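Local coordinates for protein hypoxanthine-guanine phosphoribosyltransferase (Thermus thermophilus, PDB 3ACD) that probably catalyses magnesium-dependent transfer of phosphoribose from its diphosphate donor to hypoxanthine or guanine, forming IMP or GMP in purine salvage, at residues A18-R22 and Y146-E150; G95-V101 and P123-A129. One frame throughout, in Å; residues are numbered along the deposited sequence.

In the fold
Both interactions involve the central parallel sheet of the phosphoribosyltransferase fold. Interaction 2 lies within it, joining the neighbouring strands 97-102 and 125-130 by a regular run of backbone hydrogen bonds with valines packed beside them; most of its touching residues past the loop end are buried. Interaction 1 lies where helix 16-33 meets the next strand, 146-150, at its corner; of its touching residues only Ile19 and Gly148 are buried. There a single arginine supplies the hydrogen bonds, and the Phe149 ring packs under its aliphatic part. Strand 146-150 pairs with the far side of strand 125-130, putting the three strands side by side, and Tyr146 OH adds a side-chain hydrogen bond to Arg127 NH1.

Interaction 1: residues A18-R22 and Y146-E150; sequences AIKKR and YLGFE
Helix 16-33 packs against the corner of strand 146-150 in the parallel sheet of the phosphoribosyltransferase fold, and Arg22 reaches across to Leu147, Gly148 and Phe149. Its CG is anti to the backbone N (chi1 -174°), and a bend at chi2 carries the guanidinium to two successive carbonyls. Arg22 NE donates to Gly148 O at 3.0 Å, in the carbonyl plane and on a lone pair. Arg22 NH2 reaches Leu147 O at 2.8 Å, almost in line with that C=O bond; a longer, weak bond also runs from Arg22 NE to Leu147 O. Both acceptors sit at the guanidinium edge, somewhat tilted from its plane. Arg22 CG stands over one face of the Phe149 ring in a CH-pi contact, 4.1 Å from the centroid, while Arg22 CB approaches Phe149 CZ at 3.4 Å. The ring turns its edge to the helix, with Ala18 O in the ring plane, 3.6 Å from Phe149 CZ. Outside the contact, Arg22 NH1 forms a salt bridge with Glu25 of the same helix. The arginine thus satisfies two carbonyls where the strand turns, and its bonds to them are likely to limit rotation of the guanidinium.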
loop_
_atom_site.group_PDB
_atom_site.type_symbol
_atom_site.label_atom_id
_atom_site.label_comp_id
_atom_site.label_asym_id
_atom_site.label_seq_id
_atom_site.Cartn_x
_atom_site.Cartn_y
_atom_site.Cartn_z
ATOM N N ALA A 18 4.346 -8.748 16.531
ATOM C CA ALA A 18 3.421 -8.014 17.389
ATOM C C ALA A 18 2.479 -7.177 16.530
ATOM O O ALA A 18 1.286 -7.069 16.819
ATOM C CB ALA A 18 4.195 -7.115 18.345
ATOM N N ILE A 19 3.024 -6.584 15.473
ATOM C CA ILE A 19 2.223 -5.763 14.571
ATOM C C ILE A 19 1.210 -6.635 13.835
ATOM O O ILE A 19 0.038 -6.274 13.716
ATOM C CB ILE A 19 3.107 -5.030 13.529
ATOM C CG1 ILE A 19 4.047 -4.050 14.243
ATOM C CG2 ILE A 19 2.222 -4.269 12.536
ATOM C CD1 ILE A 19 5.022 -3.336 13.328
ATOM N N LYS A 20 1.661 -7.787 13.349
ATOM C CA LYS A 20 0.769 -8.687 12.625
ATOM C C LYS A 20 -0.436 -9.084 13.472
ATOM O O LYS A 20 -1.577 -9.029 13.008
ATOM C CB LYS A 20 1.522 -9.947 12.184
ATOM C CG LYS A 20 0.646 -10.943 11.431
ATOM C CD LYS A 20 1.428 -12.181 10.999
ATOM C CE LYS A 20 0.514 -13.188 10.307
ATOM N NZ LYS A 20 1.218 -14.457 9.973
ATOM N N LYS A 21 -0.180 -9.480 14.714
ATOM C CA LYS A 21 -1.247 -9.883 15.619
ATOM C C LYS A 21 -2.226 -8.751 15.910
ATOM O O LYS A 21 -3.435 -8.956 15.901
ATOM C CB LYS A 21 -0.662 -10.395 16.941
ATOM C CG LYS A 21 -0.182 -11.837 16.905
ATOM C CD LYS A 21 -1.348 -12.796 16.703
ATOM C CE LYS A 21 -0.889 -14.248 16.695
ATOM N NZ LYS A 21 -0.251 -14.652 17.980
ATOM N N ARG A 22 -1.704 -7.558 16.169
ATOM C CA ARG A 22 -2.561 -6.417 16.466
ATOM C C ARG A 22 -3.423 -6.019 15.269
ATOM O O ARG A 22 -4.617 -5.740 15.411
ATOM C CB ARG A 22 -1.712 -5.226 16.920
ATOM C CG ARG A 22 -2.527 -4.025 17.388
ATOM C CD ARG A 22 -3.518 -4.422 18.476
ATOM N NE ARG A 22 -4.359 -3.301 18.891
ATOM C CZ ARG A 22 -5.586 -3.433 19.379
ATOM N NH1 ARG A 22 -6.116 -4.642 19.513
ATOM N NH2 ARG A 22 -6.290 -2.360 19.721
ATOM N N TYR A 146 -9.943 2.610 16.132
ATOM C CA TYR A 146 -9.165 1.388 15.997
ATOM C C TYR A 146 -7.686 1.751 16.043
ATOM O O TYR A 146 -7.083 2.116 15.032
ATOM C CB TYR A 146 -9.521 0.706 14.677
ATOM C CG TYR A 146 -11.002 0.456 14.548
ATOM C CD1 TYR A 146 -11.629 -0.543 15.296
ATOM C CD2 TYR A 146 -11.790 1.252 13.718
ATOM C CE1 TYR A 146 -13.008 -0.739 15.219
ATOM C CE2 TYR A 146 -13.165 1.065 13.635
ATOM C CZ TYR A 146 -13.766 0.069 14.387
ATOM O OH TYR A 146 -15.124 -0.110 14.304
ATOM N N LEU A 147 -7.111 1.650 17.234
ATOM C CA LEU A 147 -5.713 1.991 17.441
ATOM C C LEU A 147 -4.837 0.767 17.628
ATOM O O LEU A 147 -5.158 -0.129 18.405
ATOM C CB LEU A 147 -5.576 2.896 18.667
ATOM C CG LEU A 147 -4.146 3.267 19.062
ATOM C CD1 LEU A 147 -3.493 4.067 17.941
ATOM C CD2 LEU A 147 -4.164 4.068 20.364
ATOM N N GLY A 148 -3.721 0.733 16.911
ATOM C CA GLY A 148 -2.817 -0.389 17.046
ATOM C C GLY A 148 -2.091 -0.316 18.377
ATOM O O GLY A 148 -2.266 -1.178 19.243
ATOM N N PHE A 149 -1.292 0.732 18.552
ATOM C CA PHE A 149 -0.507 0.892 19.774
ATOM C C PHE A 149 -0.382 2.342 20.229
ATOM O O PHE A 149 -0.167 3.243 19.414
ATOM C CB PHE A 149 0.916 0.367 19.547
ATOM C CG PHE A 149 0.982 -1.040 19.030
ATOM C CD1 PHE A 149 1.026 -2.119 19.909
ATOM C CD2 PHE A 149 1.018 -1.286 17.660
ATOM C CE1 PHE A 149 1.109 -3.429 19.426
ATOM C CE2 PHE A 149 1.099 -2.589 17.169
ATOM C CZ PHE A 149 1.146 -3.661 18.053
ATOM N N GLU A 150 -0.507 2.568 21.533
ATOM C CA GLU A 150 -0.314 3.909 22.066
ATOM C C GLU A 150 1.145 3.909 22.510
ATOM O O GLU A 150 1.578 3.000 23.220
ATOM C CB GLU A 150 -1.224 4.171 23.263
ATOM C CG GLU A 150 -0.971 5.519 23.912
ATOM C CD GLU A 150 -1.896 5.785 25.074
ATOM O OE1 GLU A 150 -3.066 6.153 24.835
ATOM O OE2 GLU A 150 -1.453 5.608 26.228
#

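Interaction 2: residues G95-V101 and P123-A129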
loop_
_atom_site.group_PDB
_atom_site.type_symbol
_atom_site.label_atom_id
_atom_site.label_comp_id
_atom_site.label_asym_id
_atom_site.label_seq_id
_atom_site.Cartn_x
_atom_site.Cartn_y
_atom_site.Cartn_z
ATOM N N GLY A 95 -22.720 9.569 1.853
ATOM C CA GLY A 95 -23.558 8.429 2.174
ATOM C C GLY A 95 -22.810 7.135 2.443
ATOM O O GLY A 95 -23.437 6.100 2.645
ATOM N N ARG A 96 -21.479 7.177 2.445
ATOM C CA ARG A 96 -20.690 5.972 2.706
ATOM C C ARG A 96 -20.235 5.926 4.161
ATOM O O ARG A 96 -20.124 6.960 4.825
ATOM C CB ARG A 96 -19.427 5.920 1.821
ATOM C CG ARG A 96 -19.640 5.775 0.308
ATOM C CD ARG A 96 -20.369 4.489 -0.065
ATOM N NE ARG A 96 -19.668 3.273 0.351
ATOM C CZ ARG A 96 -18.600 2.761 -0.257
ATOM N NH1 ARG A 96 -18.080 3.356 -1.327
ATOM N NH2 ARG A 96 -18.053 1.642 0.203
ATOM N N ASP A 97 -19.986 4.716 4.652
ATOM C CA ASP A 97 -19.475 4.534 6.005
ATOM C C ASP A 97 -17.969 4.490 5.790
ATOM O O ASP A 97 -17.407 3.471 5.390
ATOM C CB ASP A 97 -20.001 3.232 6.601
ATOM C CG ASP A 97 -21.488 3.296 6.884
ATOM O OD1 ASP A 97 -21.898 4.187 7.657
ATOM O OD2 ASP A 97 -22.242 2.476 6.331
ATOM N N VAL A 98 -17.334 5.629 6.033
ATOM C CA VAL A 98 -15.903 5.796 5.824
ATOM C C VAL A 98 -15.003 5.445 7.002
ATOM O O VAL A 98 -15.335 5.696 8.162
ATOM C CB VAL A 98 -15.597 7.260 5.416
ATOM C CG1 VAL A 98 -14.103 7.439 5.160
ATOM C CG2 VAL A 98 -16.406 7.634 4.176
ATOM N N ILE A 99 -13.857 4.848 6.687
ATOM C CA ILE A 99 -12.863 4.518 7.698
ATOM C C ILE A 99 -11.543 5.092 7.199
ATOM O O ILE A 99 -11.034 4.677 6.159
ATOM C CB ILE A 99 -12.674 2.996 7.898
ATOM C CG1 ILE A 99 -13.976 2.344 8.377
ATOM C CG2 ILE A 99 -11.566 2.757 8.930
ATOM C CD1 ILE A 99 -13.875 0.828 8.522
ATOM N N VAL A 100 -11.009 6.063 7.931
ATOM C CA VAL A 100 -9.736 6.678 7.574
ATOM C C VAL A 100 -8.637 5.773 8.125
ATOM O O VAL A 100 -8.720 5.326 9.267
ATOM C CB VAL A 100 -9.589 8.079 8.214
ATOM C CG1 VAL A 100 -8.227 8.675 7.867
ATOM C CG2 VAL A 100 -10.710 8.996 7.728
ATOM N N VAL A 101 -7.624 5.490 7.313
ATOM C CA VAL A 101 -6.524 4.639 7.750
ATOM C C VAL A 101 -5.245 5.475 7.772
ATOM O O VAL A 101 -4.707 5.850 6.725
ATOM C CB VAL A 101 -6.351 3.421 6.812
ATOM C CG1 VAL A 101 -5.210 2.538 7.307
ATOM C CG2 VAL A 101 -7.651 2.620 6.759
ATOM N N PRO A 123 -20.630 12.055 4.728
ATOM C CA PRO A 123 -20.606 10.593 4.639
ATOM C C PRO A 123 -21.610 10.060 5.661
ATOM O O PRO A 123 -22.017 10.794 6.561
ATOM C CB PRO A 123 -19.162 10.256 5.003
ATOM C CG PRO A 123 -18.806 11.333 5.968
ATOM C CD PRO A 123 -19.382 12.570 5.315
ATOM N N ALA A 124 -22.020 8.805 5.524
ATOM C CA ALA A 124 -22.971 8.221 6.468
ATOM C C ALA A 124 -22.346 8.169 7.863
ATOM O O ALA A 124 -23.031 8.310 8.878
ATOM C CB ALA A 124 -23.366 6.820 6.015
ATOM N N SER A 125 -21.033 7.963 7.904
ATOM C CA SER A 125 -20.307 7.906 9.167
ATOM C C SER A 125 -18.816 7.885 8.880
ATOM O O SER A 125 -18.394 7.594 7.761
ATOM C CB SER A 125 -20.683 6.650 9.960
ATOM O OG SER A 125 -20.201 5.477 9.324
ATOM N N VAL A 126 -18.024 8.206 9.895
ATOM C CA VAL A 126 -16.577 8.201 9.756
ATOM C C VAL A 126 -15.921 7.697 11.030
ATOM O O VAL A 126 -16.210 8.186 12.122
ATOM C CB VAL A 126 -16.006 9.615 9.479
ATOM C CG1 VAL A 126 -14.485 9.538 9.342
ATOM C CG2 VAL A 126 -16.624 10.204 8.224
ATOM N N ARG A 127 -15.054 6.702 10.883
ATOM C CA ARG A 127 -14.299 6.181 12.009
ATOM C C ARG A 127 -12.839 6.204 11.593
ATOM O O ARG A 127 -12.529 6.266 10.404
ATOM C CB ARG A 127 -14.745 4.766 12.384
ATOM C CG ARG A 127 -16.031 4.769 13.203
ATOM C CD ARG A 127 -16.335 3.421 13.834
ATOM N NE ARG A 127 -17.533 3.507 14.664
ATOM C CZ ARG A 127 -18.054 2.494 15.348
ATOM N NH1 ARG A 127 -17.483 1.296 15.307
ATOM N NH2 ARG A 127 -19.151 2.679 16.072
ATOM N N VAL A 128 -11.944 6.162 12.570
ATOM C CA VAL A 128 -10.519 6.226 12.284
ATOM C C VAL A 128 -9.731 5.014 12.762
ATOM O O VAL A 128 -9.915 4.539 13.884
ATOM C CB VAL A 128 -9.900 7.492 12.933
ATOM C CG1 VAL A 128 -8.394 7.520 12.721
ATOM C CG2 VAL A 128 -10.543 8.739 12.348
ATOM N N ALA A 129 -8.860 4.517 11.893
ATOM C CA ALA A 129 -7.983 3.401 12.224
ATOM C C ALA A 129 -6.574 3.967 12.088
ATOM O O ALA A 129 -6.241 4.562 11.065
ATOM C CB ALA A 129 -8.186 2.248 11.250
HETATM O O HOH W 1 -17.583 4.516 9.344
#
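Val98, Val100, Val126 and Val128 form the apolar centre, all on the face of the sheet that helix 109-119 covers through Leu114, Leu115 and Leu118. Val100 CG2 meets Val126 CG1 obliquely at 4.1 Å, Val100 CB lies 4.3 Å from Val128 CG2, and Val98 CG2 is 3.9 Å from Pro123 CB. The latter methyl is anti to the carbonyl carbon of Val98, which turns it back toward the proline. On the other face, Ile99 CG2 touches Ala129 CB at 4.1 Å. Between the faces runs the parallel ladder: Val98 N to Ser125 O, Arg127 N to Val98 O, Val100 N to Arg127 O, and Ala129 N to Val100 O at 2.8 Å, the straightest of the four at 169°. Toward the loop end the pairing weakens, and Arg96 O receives only weak bonds from Ala124 N and Ser125 N. A side-chain bond adds to the pairing there, with Ser125 OG donating at 2.7 Å to the anti lone pair of Asp97 OD1. A water donates to both Ser125 OG and Val98 O. Replacing Asp97 by alanine removes the carboxylate, and the Ser125 hydroxyl would probably lose its acceptor and be held less firmly, with the water as its remaining partner here. Adjacent parallel strands linked through helix 109-119 form a beta-alpha-beta crossover, right-handed as is usual in Rossmann-like folds, and strand 97-102 ends at Glu102, which with the following Asp103 belongs to the nucleotide site.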